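Local structure of probable 2-oxoacid ferredoxin oxidoreductase, alpha chain (Thermoplasma acidophilum, 3JU3) at the interface of chains A and B. The protein probably forms part of a ferredoxin-dependent 2-oxoacid oxidoreductase that converts 2-oxocarboxylates such as 2-oxoglutarate and coenzyme A into acyl-CoA and carbon dioxide. Residues are numbered along the deposited sequence; one frame, centred on the assembly and turned at random. Chains: chain A/B, Probable 2-oxoacid ferredoxin oxidoreductase, alpha chain.

The interface of chains A and B. Residues chain A 21-22, 47-50, 75, 82; chain B 48-50, 75.
An antiparallel pairing of strand 73-77 with its own two-fold copy, backed by the loop that follows strand 42-47, joins chains A and B of this core domain II fragment, although the whole enzyme may not use this pairing. The case illustrates how a short polar seam can be flanked by aromatic and selenium-bearing side chains. At the seam A:Tyr75 N donates to B:Tyr75 O at 2.9 Å, in the carbonyl plane with a C=O...N angle of 159°, and the symmetry-related bond runs back from B:Tyr75 N to A:Tyr75 O. A:Tyr75 and B:Tyr75 each have CG anti to the backbone N, and one face of their rings receives the selenomethionines B:Met49 and A:Met49 respectively. The A:Met49 side chain bends at chi3, which sets its methyl CE over the centre of the B:Tyr75 ring, 3.7 Å from the centroid, while its SE lies against B:Tyr75 CG. B:Phe50 wedges in between A:Trp21, A:Met49 and A:Met82, as its twin does with the chains exchanged. With CG beside the backbone N, it runs alongside A:Met49, whose CG meets B:Phe50 CE1 at 3.7 Å. The tip of the ring, B:Phe50 CZ, presses on one face of the indole near its rim, 3.6 Å from A:Trp21 CE3, with the two planes 89° apart in an edge-to-face contact. The indole is held in the crowded position between N and carbonyl carbon (chi1 63°), and its own edge is backed by A:Met49 SE. Over one face of the phenylalanine, the selenomethionine A:Met82 from helix 79-87 crosses at about a right angle and centres its CE. An alanine in place of B:Phe50 would probably forfeit both the edge-to-face contact with the indole and the methyl-on-ring packing, weakening this part of the interface. The selenium of A:Met82 lies on the same side of the ring plane but past the rim, 3.3 Å from B:Phe50 CD2.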
# COMPACT_ATOMS: atom_id res chain seq x y z
N TRP A 21 3.70 8.77 -11.46
CA TRP A 21 3.88 9.68 -10.35
C TRP A 21 4.40 8.76 -9.24
O TRP A 21 4.31 7.54 -9.33
CB TRP A 21 2.55 10.34 -9.95
CG TRP A 21 1.53 9.32 -9.46
CD1 TRP A 21 0.76 8.47 -10.23
CD2 TRP A 21 1.25 8.97 -8.11
NE1 TRP A 21 0.00 7.66 -9.42
CE2 TRP A 21 0.29 7.96 -8.11
CE3 TRP A 21 1.71 9.46 -6.87
CZ2 TRP A 21 -0.24 7.41 -6.94
CZ3 TRP A 21 1.19 8.92 -5.71
CH2 TRP A 21 0.24 7.88 -5.76
N GLY A 22 4.92 9.35 -8.18
CA GLY A 22 5.24 8.56 -7.01
C GLY A 22 6.29 7.51 -7.23
O GLY A 22 7.29 7.76 -7.89
N LEU A 47 4.45 13.23 -13.09
CA LEU A 47 3.65 14.19 -12.34
C LEU A 47 4.19 14.27 -10.91
O LEU A 47 4.29 13.25 -10.22
CB LEU A 47 2.18 13.79 -12.36
CG LEU A 47 1.67 13.52 -13.79
CD1 LEU A 47 0.21 13.04 -13.84
CD2 LEU A 47 1.89 14.75 -14.74
N LYS A 48 4.54 15.47 -10.51
CA LYS A 48 5.08 15.70 -9.18
C LYS A 48 3.94 15.91 -8.17
O LYS A 48 2.97 16.63 -8.43
CB LYS A 48 5.96 16.95 -9.22
CG LYS A 48 7.13 16.79 -10.15
CD LYS A 48 8.02 17.98 -10.00
CE LYS A 48 9.20 17.88 -10.88
NZ LYS A 48 9.87 19.19 -10.76
N MSE A 49 4.07 15.32 -7.00
CA MSE A 49 3.02 15.37 -5.99
C MSE A 49 2.92 16.71 -5.27
O MSE A 49 1.89 17.38 -5.34
CB MSE A 49 3.20 14.25 -4.98
CG MSE A 49 2.69 12.91 -5.49
SE MSE A 49 3.30 11.54 -4.24
CE MSE A 49 5.09 12.37 -4.00
N PHE A 50 3.94 17.14 -4.57
CA PHE A 50 3.71 18.30 -3.67
C PHE A 50 4.47 19.54 -4.13
O PHE A 50 4.75 20.43 -3.37
CB PHE A 50 4.07 17.92 -2.23
CG PHE A 50 3.28 16.74 -1.72
CD1 PHE A 50 1.94 16.91 -1.34
CD2 PHE A 50 3.85 15.48 -1.66
CE1 PHE A 50 1.19 15.83 -0.88
CE2 PHE A 50 3.12 14.38 -1.20
CZ PHE A 50 1.79 14.56 -0.80
N TYR A 75 -1.37 6.79 -0.86
CA TYR A 75 -2.28 7.00 -1.99
C TYR A 75 -1.93 5.98 -3.06
O TYR A 75 -0.76 5.66 -3.24
CB TYR A 75 -2.23 8.47 -2.48
CG TYR A 75 -3.32 8.86 -3.44
CD1 TYR A 75 -4.64 9.10 -3.01
CD2 TYR A 75 -3.04 9.01 -4.80
CE1 TYR A 75 -5.65 9.46 -3.92
CE2 TYR A 75 -4.03 9.35 -5.71
CZ TYR A 75 -5.33 9.57 -5.26
OH TYR A 75 -6.27 9.94 -6.21
N MSE A 82 -7.14 11.30 -13.38
CA MSE A 82 -7.08 12.74 -13.17
C MSE A 82 -6.66 13.49 -14.45
O MSE A 82 -7.07 14.62 -14.64
CB MSE A 82 -6.23 13.08 -11.94
CG MSE A 82 -4.83 13.46 -12.23
SE MSE A 82 -3.80 13.68 -10.58
CE MSE A 82 -2.59 12.19 -10.86
N LYS B 48 -2.43 19.08 -0.56
CA LYS B 48 -2.99 18.56 -1.79
C LYS B 48 -1.86 18.02 -2.70
O LYS B 48 -0.82 18.65 -2.86
CB LYS B 48 -3.73 19.69 -2.51
CG LYS B 48 -4.86 20.23 -1.70
CD LYS B 48 -5.62 21.21 -2.55
CE LYS B 48 -6.78 21.76 -1.82
NZ LYS B 48 -7.31 22.82 -2.69
N MSE B 49 -2.11 16.88 -3.31
CA MSE B 49 -1.09 16.22 -4.12
C MSE B 49 -0.87 16.88 -5.48
O MSE B 49 0.23 17.34 -5.78
CB MSE B 49 -1.43 14.75 -4.30
CG MSE B 49 -1.06 13.90 -3.10
SE MSE B 49 -1.85 12.15 -3.34
CE MSE B 49 -3.55 12.87 -4.08
N PHE B 50 -1.86 16.93 -6.34
CA PHE B 50 -1.53 17.32 -7.74
C PHE B 50 -2.14 18.67 -8.10
O PHE B 50 -2.34 18.98 -9.26
CB PHE B 50 -1.98 16.22 -8.70
CG PHE B 50 -1.35 14.88 -8.41
CD1 PHE B 50 -0.02 14.65 -8.77
CD2 PHE B 50 -2.06 13.89 -7.75
CE1 PHE B 50 0.60 13.43 -8.49
CE2 PHE B 50 -1.47 12.66 -7.46
CZ PHE B 50 -0.14 12.42 -7.84
N TYR B 75 2.14 5.83 -3.18
CA TYR B 75 3.11 6.55 -2.35
C TYR B 75 2.69 6.39 -0.90
O TYR B 75 1.49 6.36 -0.61
CB TYR B 75 3.23 8.03 -2.81
CG TYR B 75 4.40 8.79 -2.21
CD1 TYR B 75 5.72 8.58 -2.65
CD2 TYR B 75 4.18 9.72 -1.20
CE1 TYR B 75 6.80 9.29 -2.08
CE2 TYR B 75 5.24 10.41 -0.62
CZ TYR B 75 6.54 10.19 -1.06
OH TYR B 75 7.55 10.93 -0.48